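Local coordinates for protein N-(5'-phosphoribosyl)anthranilate isomerase (Thermococcus kodakarensis, PDB 5LHF) that catalyses the isomerisation of N-(5-phospho-beta-D-ribosyl)anthranilate to 1-(2-carboxyphenylamino)-1-deoxy-D-ribulose 5-phosphate, the third step of tryptophan synthesis from chorismate, at residues R143-A151 / G171-P179; D84-K94 / I125-I133. One frame throughout, in Å; residues are numbered along the deposited sequence.

Interaction 1. Residues R143-A151 / G171-P179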
loop_
_atom_site.group_PDB
_atom_site.type_symbol
_atom_site.label_atom_id
_atom_site.label_comp_id
_atom_site.label_asym_id
_atom_site.label_seq_id
_atom_site.Cartn_x
_atom_site.Cartn_y
_atom_site.Cartn_z
ATOM N N ARG A 143 -4.095 -5.574 -17.049
ATOM C CA ARG A 143 -4.587 -5.582 -15.677
ATOM C C ARG A 143 -5.240 -6.916 -15.328
ATOM O O ARG A 143 -5.071 -7.423 -14.212
ATOM C CB ARG A 143 -5.557 -4.421 -15.481
ATOM C CG ARG A 143 -6.020 -4.239 -14.072
ATOM C CD ARG A 143 -6.683 -2.883 -13.905
ATOM N NE ARG A 143 -7.222 -2.766 -12.561
ATOM C CZ ARG A 143 -6.521 -2.357 -11.514
ATOM N NH1 ARG A 143 -5.243 -1.990 -11.657
ATOM N NH2 ARG A 143 -7.108 -2.308 -10.328
ATOM N N ARG A 144 -5.978 -7.507 -16.272
ATOM C CA ARG A 144 -6.567 -8.820 -16.024
ATOM C C ARG A 144 -5.485 -9.863 -15.768
ATOM O O ARG A 144 -5.629 -10.723 -14.890
ATOM C CB ARG A 144 -7.455 -9.230 -17.202
ATOM C CG ARG A 144 -8.845 -8.598 -17.173
ATOM C CD ARG A 144 -9.672 -8.954 -18.406
ATOM N NE ARG A 144 -10.197 -10.320 -18.370
ATOM C CZ ARG A 144 -11.407 -10.646 -17.926
ATOM N NH1 ARG A 144 -12.226 -9.705 -17.474
ATOM N NH2 ARG A 144 -11.800 -11.914 -17.933
ATOM N N HIS A 145 -4.391 -9.797 -16.528
ATOM C CA HIS A 145 -3.242 -10.658 -16.275
ATOM C C HIS A 145 -2.681 -10.429 -14.878
ATOM O O HIS A 145 -2.265 -11.378 -14.201
ATOM C CB HIS A 145 -2.172 -10.393 -17.333
ATOM C CG HIS A 145 -0.803 -10.868 -16.954
ATOM N ND1 HIS A 145 0.039 -10.145 -16.135
ATOM C CD2 HIS A 145 -0.119 -11.982 -17.306
ATOM C CE1 HIS A 145 1.175 -10.802 -15.986
ATOM N NE2 HIS A 145 1.105 -11.921 -16.687
ATOM N N ASP A 146 -2.638 -9.172 -14.439
ATOM C CA ASP A 146 -2.101 -8.873 -13.116
ATOM C C ASP A 146 -2.962 -9.485 -12.017
ATOM O O ASP A 146 -2.433 -9.989 -11.022
ATOM C CB ASP A 146 -1.967 -7.363 -12.928
ATOM C CG ASP A 146 -0.950 -6.741 -13.875
ATOM O OD1 ASP A 146 -0.305 -7.486 -14.640
ATOM O OD2 ASP A 146 -0.793 -5.501 -13.839
ATOM N N TYR A 147 -4.288 -9.456 -12.181
ATOM C CA TYR A 147 -5.163 -10.119 -11.212
ATOM C C TYR A 147 -4.908 -11.625 -11.163
ATOM O O TYR A 147 -4.930 -12.234 -10.087
ATOM C CB TYR A 147 -6.633 -9.860 -11.548
ATOM C CG TYR A 147 -7.167 -8.464 -11.273
ATOM C CD1 TYR A 147 -6.439 -7.524 -10.552
ATOM C CD2 TYR A 147 -8.418 -8.091 -11.751
ATOM C CE1 TYR A 147 -6.959 -6.244 -10.317
ATOM C CE2 TYR A 147 -8.938 -6.824 -11.519
ATOM C CZ TYR A 147 -8.215 -5.911 -10.812
ATOM O OH TYR A 147 -8.764 -4.665 -10.600
ATOM N N ARG A 148 -4.687 -12.253 -12.320
ATOM C CA ARG A 148 -4.443 -13.695 -12.325
ATOM C C ARG A 148 -3.161 -14.045 -11.587
ATOM O O ARG A 148 -3.101 -15.057 -10.875
ATOM C CB ARG A 148 -4.376 -14.219 -13.758
ATOM C CG ARG A 148 -5.677 -14.159 -14.486
ATOM C CD ARG A 148 -5.448 -14.309 -15.968
ATOM N NE ARG A 148 -6.511 -13.701 -16.755
ATOM C CZ ARG A 148 -7.702 -14.249 -16.955
ATOM N NH1 ARG A 148 -7.995 -15.421 -16.422
ATOM N NH2 ARG A 148 -8.598 -13.620 -17.687
ATOM N N VAL A 149 -2.116 -13.233 -11.762
ATOM C CA VAL A 149 -0.887 -13.430 -11.003
ATOM C C VAL A 149 -1.156 -13.252 -9.516
ATOM O O VAL A 149 -0.766 -14.088 -8.689
ATOM C CB VAL A 149 0.205 -12.461 -11.491
ATOM C CG1 VAL A 149 1.440 -12.548 -10.590
ATOM C CG2 VAL A 149 0.562 -12.742 -12.949
ATOM N N SER A 150 -1.835 -12.156 -9.157
ATOM C CA SER A 150 -2.039 -11.835 -7.751
ATOM C C SER A 150 -2.868 -12.903 -7.060
ATOM O O SER A 150 -2.635 -13.218 -5.883
ATOM C CB SER A 150 -2.705 -10.462 -7.623
ATOM O OG SER A 150 -1.903 -9.467 -8.242
ATOM N N ALA A 151 -3.844 -13.475 -7.776
ATOM C CA ALA A 151 -4.673 -14.512 -7.176
ATOM C C ALA A 151 -3.839 -15.717 -6.760
ATOM O O ALA A 151 -4.113 -16.335 -5.724
ATOM C CB ALA A 151 -5.781 -14.928 -8.145
ATOM N N GLY A 171 -15.015 -4.531 -6.373
ATOM C CA GLY A 171 -15.733 -5.775 -6.120
ATOM C C GLY A 171 -15.228 -6.906 -6.991
ATOM O O GLY A 171 -15.036 -8.032 -6.523
ATOM N N GLU A 172 -14.974 -6.609 -8.263
ATOM C CA GLU A 172 -14.426 -7.617 -9.155
ATOM C C GLU A 172 -12.999 -7.973 -8.754
ATOM O O GLU A 172 -12.623 -9.151 -8.758
ATOM C CB GLU A 172 -14.486 -7.118 -10.598
ATOM C CG GLU A 172 -14.000 -8.134 -11.622
ATOM C CD GLU A 172 -13.488 -7.482 -12.895
ATOM O OE1 GLU A 172 -13.201 -6.266 -12.865
ATOM O OE2 GLU A 172 -13.376 -8.185 -13.922
ATOM N N ALA A 173 -12.196 -6.973 -8.383
ATOM C CA ALA A 173 -10.829 -7.246 -7.950
ATOM C C ALA A 173 -10.804 -8.158 -6.725
ATOM O O ALA A 173 -9.959 -9.056 -6.626
ATOM C CB ALA A 173 -10.107 -5.931 -7.648
ATOM N N ILE A 174 -11.724 -7.945 -5.783
ATOM C CA ILE A 174 -11.716 -8.739 -4.560
ATOM C C ILE A 174 -12.105 -10.183 -4.853
ATOM O O ILE A 174 -11.405 -11.120 -4.463
ATOM C CB ILE A 174 -12.633 -8.107 -3.497
ATOM C CG1 ILE A 174 -11.951 -6.886 -2.876
ATOM C CG2 ILE A 174 -12.990 -9.139 -2.416
ATOM C CD1 ILE A 174 -12.903 -5.921 -2.101
ATOM N N ARG A 175 -13.236 -10.397 -5.520
ATOM C CA ARG A 175 -13.626 -11.793 -5.670
ATOM C C ARG A 175 -12.792 -12.525 -6.716
ATOM O O ARG A 175 -12.807 -13.764 -6.740
ATOM C CB ARG A 175 -15.129 -11.892 -5.946
ATOM C CG ARG A 175 -15.964 -11.574 -4.687
ATOM C CD ARG A 175 -17.471 -11.513 -4.957
ATOM N NE ARG A 175 -17.859 -10.293 -5.661
ATOM C CZ ARG A 175 -17.993 -10.196 -6.982
ATOM N NH1 ARG A 175 -17.770 -11.244 -7.757
ATOM N NH2 ARG A 175 -18.342 -9.048 -7.529
ATOM N N TRP A 176 -12.015 -11.799 -7.526
ATOM C CA TRP A 176 -11.056 -12.420 -8.436
ATOM C C TRP A 176 -9.766 -12.795 -7.712
ATOM O O TRP A 176 -9.282 -13.926 -7.830
ATOM C CB TRP A 176 -10.766 -11.473 -9.600
ATOM C CG TRP A 176 -9.961 -12.030 -10.730
ATOM C CD1 TRP A 176 -9.025 -13.031 -10.682
ATOM C CD2 TRP A 176 -10.027 -11.612 -12.099
ATOM N NE1 TRP A 176 -8.506 -13.258 -11.937
ATOM C CE2 TRP A 176 -9.105 -12.400 -12.823
ATOM C CE3 TRP A 176 -10.775 -10.646 -12.782
ATOM C CZ2 TRP A 176 -8.910 -12.246 -14.198
ATOM C CZ3 TRP A 176 -10.581 -10.495 -14.145
ATOM C CH2 TRP A 176 -9.658 -11.293 -14.838
ATOM N N VAL A 177 -9.206 -11.865 -6.943
ATOM C CA VAL A 177 -7.905 -12.098 -6.311
ATOM C C VAL A 177 -8.044 -12.703 -4.915
ATOM O O VAL A 177 -7.153 -13.433 -4.471
ATOM C CB VAL A 177 -7.123 -10.776 -6.270
ATOM C CG1 VAL A 177 -5.790 -10.922 -5.513
ATOM C CG2 VAL A 177 -6.890 -10.269 -7.687
ATOM N N LYS A 178 -9.150 -12.419 -4.228
ATOM C CA LYS A 178 -9.364 -12.808 -2.837
ATOM C C LYS A 178 -8.186 -12.424 -1.936
ATOM O O LYS A 178 -7.591 -13.284 -1.280
ATOM C CB LYS A 178 -9.673 -14.296 -2.726
ATOM C CG LYS A 178 -10.945 -14.708 -3.453
ATOM C CD LYS A 178 -11.232 -16.180 -3.252
ATOM C CE LYS A 178 -12.622 -16.530 -3.742
ATOM N NZ LYS A 178 -12.774 -16.231 -5.193
ATOM N N PRO A 179 -7.848 -11.143 -1.862
ATOM C CA PRO A 179 -6.752 -10.700 -1.000
ATOM C C PRO A 179 -7.207 -10.596 0.448
ATOM O O PRO A 179 -8.403 -10.584 0.758
ATOM C CB PRO A 179 -6.413 -9.316 -1.566
ATOM C CG PRO A 179 -7.755 -8.791 -1.985
ATOM C CD PRO A 179 -8.538 -10.009 -2.504
HETATM O O HOH W 1 -11.512 -4.690 -11.323
HETATM O O HOH W 2 -6.541 -16.200 -4.426
#

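Interaction 2. Residues D84-K94 / I125-I133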
loop_
_atom_site.group_PDB
_atom_site.type_symbol
_atom_site.label_atom_id
_atom_site.label_comp_id
_atom_site.label_asym_id
_atom_site.label_seq_id
_atom_site.Cartn_x
_atom_site.Cartn_y
_atom_site.Cartn_z
ATOM N N ASP A 84 13.057 -1.451 -4.438
ATOM C CA ASP A 84 13.751 -2.729 -4.301
ATOM C C ASP A 84 15.008 -2.592 -3.453
ATOM O O ASP A 84 16.065 -3.136 -3.785
ATOM C CB ASP A 84 14.069 -3.320 -5.674
ATOM C CG ASP A 84 14.693 -2.312 -6.621
ATOM O OD1 ASP A 84 15.478 -1.462 -6.155
ATOM O OD2 ASP A 84 14.395 -2.365 -7.835
ATOM N N MET A 85 14.910 -1.834 -2.364
ATOM C CA MET A 85 15.954 -1.812 -1.353
ATOM C C MET A 85 16.169 -3.218 -0.801
ATOM O O MET A 85 15.232 -4.012 -0.687
ATOM C CB MET A 85 15.564 -0.842 -0.235
ATOM C CG MET A 85 16.597 -0.644 0.852
ATOM S SD MET A 85 16.087 0.692 1.978
ATOM C CE MET A 85 14.474 0.086 2.470
ATOM N N HIS A 86 17.418 -3.522 -0.455
ATOM C CA HIS A 86 17.789 -4.893 -0.126
ATOM C C HIS A 86 17.088 -5.367 1.150
ATOM O O HIS A 86 16.909 -4.584 2.087
ATOM C CB HIS A 86 19.301 -5.000 0.045
ATOM C CG HIS A 86 19.818 -6.401 -0.026
ATOM N ND1 HIS A 86 19.680 -7.297 1.011
ATOM C CD2 HIS A 86 20.474 -7.060 -1.009
ATOM C CE1 HIS A 86 20.225 -8.450 0.670
ATOM N NE2 HIS A 86 20.718 -8.331 -0.550
ATOM N N PRO A 87 16.691 -6.648 1.221
ATOM C CA PRO A 87 16.106 -7.164 2.475
ATOM C C PRO A 87 16.992 -6.924 3.681
ATOM O O PRO A 87 16.492 -6.708 4.796
ATOM C CB PRO A 87 15.940 -8.666 2.190
ATOM C CG PRO A 87 15.814 -8.751 0.704
ATOM C CD PRO A 87 16.725 -7.675 0.163
ATOM N N LYS A 88 18.308 -6.932 3.479
ATOM C CA LYS A 88 19.220 -6.642 4.568
ATOM C C LYS A 88 19.034 -5.211 5.065
ATOM O O LYS A 88 18.978 -4.970 6.276
ATOM C CB LYS A 88 20.650 -6.907 4.095
ATOM C CG LYS A 88 21.731 -6.489 5.038
ATOM C CD LYS A 88 22.238 -5.067 4.793
ATOM C CE LYS A 88 23.734 -5.030 4.998
ATOM N NZ LYS A 88 24.039 -5.558 6.323
ATOM N N ALA A 89 18.897 -4.257 4.139
ATOM C CA ALA A 89 18.614 -2.877 4.523
ATOM C C ALA A 89 17.227 -2.741 5.148
ATOM O O ALA A 89 17.045 -1.992 6.116
ATOM C CB ALA A 89 18.762 -1.965 3.306
ATOM N N VAL A 90 16.232 -3.453 4.607
ATOM C CA VAL A 90 14.919 -3.498 5.245
ATOM C C VAL A 90 15.039 -3.982 6.687
ATOM O O VAL A 90 14.442 -3.403 7.602
ATOM C CB VAL A 90 13.959 -4.385 4.422
ATOM C CG1 VAL A 90 12.628 -4.553 5.150
ATOM C CG2 VAL A 90 13.718 -3.773 3.061
ATOM N N ASN A 91 15.824 -5.041 6.916
ATOM C CA ASN A 91 15.977 -5.568 8.269
ATOM C C ASN A 91 16.703 -4.591 9.181
ATOM O O ASN A 91 16.387 -4.503 10.373
ATOM C CB ASN A 91 16.716 -6.903 8.232
ATOM C CG ASN A 91 15.801 -8.066 7.908
ATOM O OD1 ASN A 91 14.601 -7.891 7.666
ATOM N ND2 ASN A 91 16.364 -9.264 7.898
ATOM N N ARG A 92 17.687 -3.856 8.649
ATOM C CA ARG A 92 18.379 -2.871 9.470
ATOM C C ARG A 92 17.407 -1.842 10.025
ATOM O O ARG A 92 17.541 -1.407 11.173
ATOM C CB ARG A 92 19.502 -2.184 8.671
ATOM C CG ARG A 92 20.750 -3.049 8.409
ATOM C CD ARG A 92 21.960 -2.194 7.977
ATOM N NE ARG A 92 22.238 -1.143 8.951
ATOM C CZ ARG A 92 22.909 -0.021 8.693
ATOM N NH1 ARG A 92 23.390 0.231 7.479
ATOM N NH2 ARG A 92 23.080 0.866 9.661
ATOM N N LEU A 93 16.415 -1.436 9.223
ATOM C CA LEU A 93 15.445 -0.459 9.696
ATOM C C LEU A 93 14.598 -1.011 10.837
ATOM O O LEU A 93 14.331 -0.298 11.809
ATOM C CB LEU A 93 14.557 -0.007 8.541
ATOM C CG LEU A 93 15.272 0.853 7.502
ATOM C CD1 LEU A 93 14.406 0.980 6.262
ATOM C CD2 LEU A 93 15.541 2.247 8.102
ATOM N N LYS A 94 14.147 -2.260 10.726
ATOM C CA LYS A 94 13.320 -2.843 11.782
ATOM C C LYS A 94 14.087 -2.962 13.092
ATOM O O LYS A 94 13.530 -2.711 14.166
ATOM C CB LYS A 94 12.793 -4.212 11.347
ATOM C CG LYS A 94 11.888 -4.174 10.125
ATOM C CD LYS A 94 12.072 -5.432 9.281
ATOM C CE LYS A 94 11.846 -6.686 10.105
ATOM N NZ LYS A 94 12.239 -7.890 9.322
ATOM N N ILE A 125 9.444 -12.333 -3.309
ATOM C CA ILE A 125 8.777 -12.079 -2.035
ATOM C C ILE A 125 9.428 -12.875 -0.907
ATOM O O ILE A 125 9.606 -12.369 0.209
ATOM C CB ILE A 125 7.275 -12.388 -2.172
ATOM C CG1 ILE A 125 6.649 -11.409 -3.168
ATOM C CG2 ILE A 125 6.579 -12.341 -0.824
ATOM C CD1 ILE A 125 5.181 -11.693 -3.499
ATOM N N GLY A 126 9.799 -14.127 -1.178
ATOM C CA GLY A 126 10.436 -14.952 -0.161
ATOM C C GLY A 126 11.730 -14.382 0.390
ATOM O O GLY A 126 12.146 -14.763 1.490
ATOM N N GLN A 127 12.369 -13.467 -0.342
ATOM C CA GLN A 127 13.632 -12.879 0.100
ATOM C C GLN A 127 13.473 -11.906 1.260
ATOM O O GLN A 127 14.481 -11.562 1.893
ATOM C CB GLN A 127 14.307 -12.166 -1.070
ATOM C CG GLN A 127 14.445 -13.016 -2.325
ATOM C CD GLN A 127 15.202 -12.301 -3.433
ATOM O OE1 GLN A 127 15.698 -11.192 -3.242
ATOM N NE2 GLN A 127 15.289 -12.932 -4.601
ATOM N N TYR A 128 12.251 -11.456 1.555
ATOM C CA TYR A 128 12.019 -10.423 2.552
ATOM C C TYR A 128 11.360 -11.003 3.796
ATOM O O TYR A 128 10.642 -12.008 3.738
ATOM C CB TYR A 128 11.143 -9.293 1.983
ATOM C CG TYR A 128 11.859 -8.431 0.972
ATOM C CD1 TYR A 128 12.455 -7.231 1.354
ATOM C CD2 TYR A 128 11.964 -8.818 -0.357
ATOM C CE1 TYR A 128 13.123 -6.439 0.435
ATOM C CE2 TYR A 128 12.637 -8.031 -1.284
ATOM C CZ TYR A 128 13.216 -6.841 -0.878
ATOM O OH TYR A 128 13.878 -6.040 -1.777
ATOM N N GLU A 129 11.612 -10.349 4.924
ATOM C CA GLU A 129 10.917 -10.609 6.180
ATOM C C GLU A 129 10.183 -9.324 6.543
ATOM O O GLU A 129 10.788 -8.390 7.078
ATOM C CB GLU A 129 11.888 -11.032 7.282
ATOM C CG GLU A 129 12.863 -12.137 6.887
ATOM C CD GLU A 129 14.169 -12.066 7.644
ATOM O OE1 GLU A 129 15.193 -11.706 7.026
ATOM O OE2 GLU A 129 14.177 -12.363 8.856
ATOM N N VAL A 130 8.884 -9.263 6.246
ATOM C CA VAL A 130 8.099 -8.053 6.450
ATOM C C VAL A 130 6.746 -8.416 7.039
ATOM O O VAL A 130 6.286 -9.558 6.951
ATOM C CB VAL A 130 7.924 -7.247 5.142
ATOM C CG1 VAL A 130 9.229 -6.544 4.799
ATOM C CG2 VAL A 130 7.509 -8.164 4.000
ATOM N N ASP A 131 6.124 -7.424 7.681
ATOM C CA ASP A 131 4.802 -7.631 8.255
ATOM C C ASP A 131 3.775 -7.883 7.160
ATOM O O ASP A 131 2.899 -8.744 7.305
ATOM C CB ASP A 131 4.407 -6.421 9.108
ATOM C CG ASP A 131 3.130 -6.655 9.924
ATOM O OD1 ASP A 131 3.053 -7.678 10.634
ATOM O OD2 ASP A 131 2.200 -5.814 9.851
ATOM N N LYS A 132 3.874 -7.156 6.046
ATOM C CA LYS A 132 2.806 -7.162 5.056
ATOM C C LYS A 132 3.382 -7.067 3.655
ATOM O O LYS A 132 4.411 -6.425 3.426
ATOM C CB LYS A 132 1.810 -6.011 5.277
ATOM C CG LYS A 132 0.834 -6.213 6.428
ATOM C CD LYS A 132 -0.305 -5.195 6.350
ATOM C CE LYS A 132 -1.202 -5.211 7.589
ATOM N NZ LYS A 132 -2.177 -6.328 7.606
ATOM N N ILE A 133 2.681 -7.701 2.719
ATOM C CA ILE A 133 3.032 -7.733 1.304
ATOM C C ILE A 133 1.965 -6.963 0.543
ATOM O O ILE A 133 0.779 -7.315 0.609
ATOM C CB ILE A 133 3.112 -9.176 0.778
ATOM C CG1 ILE A 133 4.245 -9.956 1.455
ATOM C CG2 ILE A 133 3.226 -9.199 -0.741
ATOM C CD1 ILE A 133 5.593 -9.416 1.160
HETATM O O HOH W 3 13.660 -8.360 5.011
HETATM O O HOH W 4 12.105 -10.440 10.655
#

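Interaction 1. Residues R143-A151 / G171-P179
Trp176 lays one face of its indole against the root of Tyr147, and much of the packing between these two helices gathers round that pair. Tyr147 CB sits almost on the normal of the five-membered ring, 3.8 Å from its centroid, a CH-pi contact; beyond it the phenol turns its edge to the six-membered ring in a T-shaped stack, planes at 68° and centroids 5.4 Å apart. The indole reaches across to helix 143-151 because chi1 of -171° carries CG to the side opposite the backbone N; there two arginines meet its rim. The guanidinium of Arg144 stands steeply to the indole, with Trp176 CH2 centred over one face 3.6 Å from CZ; that of Arg148 is placed likewise against CZ2. Both therefore offer flat faces to a ring edge, which is not cation-pi geometry. Replacing the indole by an alanine would probably leave Tyr147 CB and CD2 without their aromatic cover and set both guanidinium groups free to turn. Deeper in, Ala173 CB lies 3.5 Å from Tyr147 OH, while Val177 packs CG2 against Tyr147 CB and CG1 against Ser150 CB. The phenol oxygen donates to a water 2.8 Å away, which in turn donates to Glu172 OE1, and it also takes a weak bond from Arg143 NH2. Leu161 of strand 160-162 touches Ser150, Ala173 and Val177 from the barrel side. Neighbouring helices crossing at -40° over the intervening strand are characteristic of the outer layer of a TIM barrel.

Interaction 2. Residues D84-K94 / I125-I133
Tyr128 turns its CG anti to the carbonyl carbon (chi1 -71°), and a chi2 of -96° sets the ring crosswise, so that one face receives Pro87 and the hydroxyl reaches Met85. Pro87 CG stands 3.5 Å from the ring centroid, almost on the normal, in a CH-pi contact. At the ring's edge the hydroxyl donates to Met85 O over 2.7 Å, arriving tilted from the carbonyl plane, and Val90 CG2 meets CE1 near the ring plane. One aromatic side chain thus grips both the turn before helix 87-97 and its first turn, where His86 ND1 caps Lys88 N. One helical turn further on, a polar cluster closes round Glu129. Asn91 ND2 gives a nearly straight bond of 2.8 Å to Glu129 OE1; the acceptor lies in the amide plane, yet the donor approaches from above the carboxylate, the two planes being 80° apart. The Lys94 chain, bent at chi2 and chi3, brings NZ to Glu129 O at 2.7 Å and to Asn91 OD1 at 2.9 Å, which helps fix the amide's rotation. A water joins Asn91 OD1 to Glu129 N. Beneath, Val90 and Val130 touch through their CG1 atoms, and Val101 of strand 100-106 meets both Lys94 and Val130. Helix 87-97 and the loop from helix 114-126 into strand 132-136 belong to successive beta-alpha units, and their packing helps close the outer layer of a TIM barrel.

How the interactions relate
Both contacts tie successive elements of the eightfold barrel's outer layer, and they follow one another along the chain: interaction 2 closes at strand 132-136, and the next helix, 143-156, opens interaction 1. Their centres lie 24 Å apart, and the nearest atoms stay about 8 Å from each other, so neither touches the other directly. What connects them is the closed parallel sheet, in which strands 100-106, 132-136 and 160-162 stand side by side, together with helix 114-126, whose end leads into interaction 2 and whose Pro114 meets Arg148 of interaction 1. The pair illustrates how a TIM barrel's shell is joined locally, neighbour to neighbour, by helix-helix packing in one place and helix-loop bonding in another.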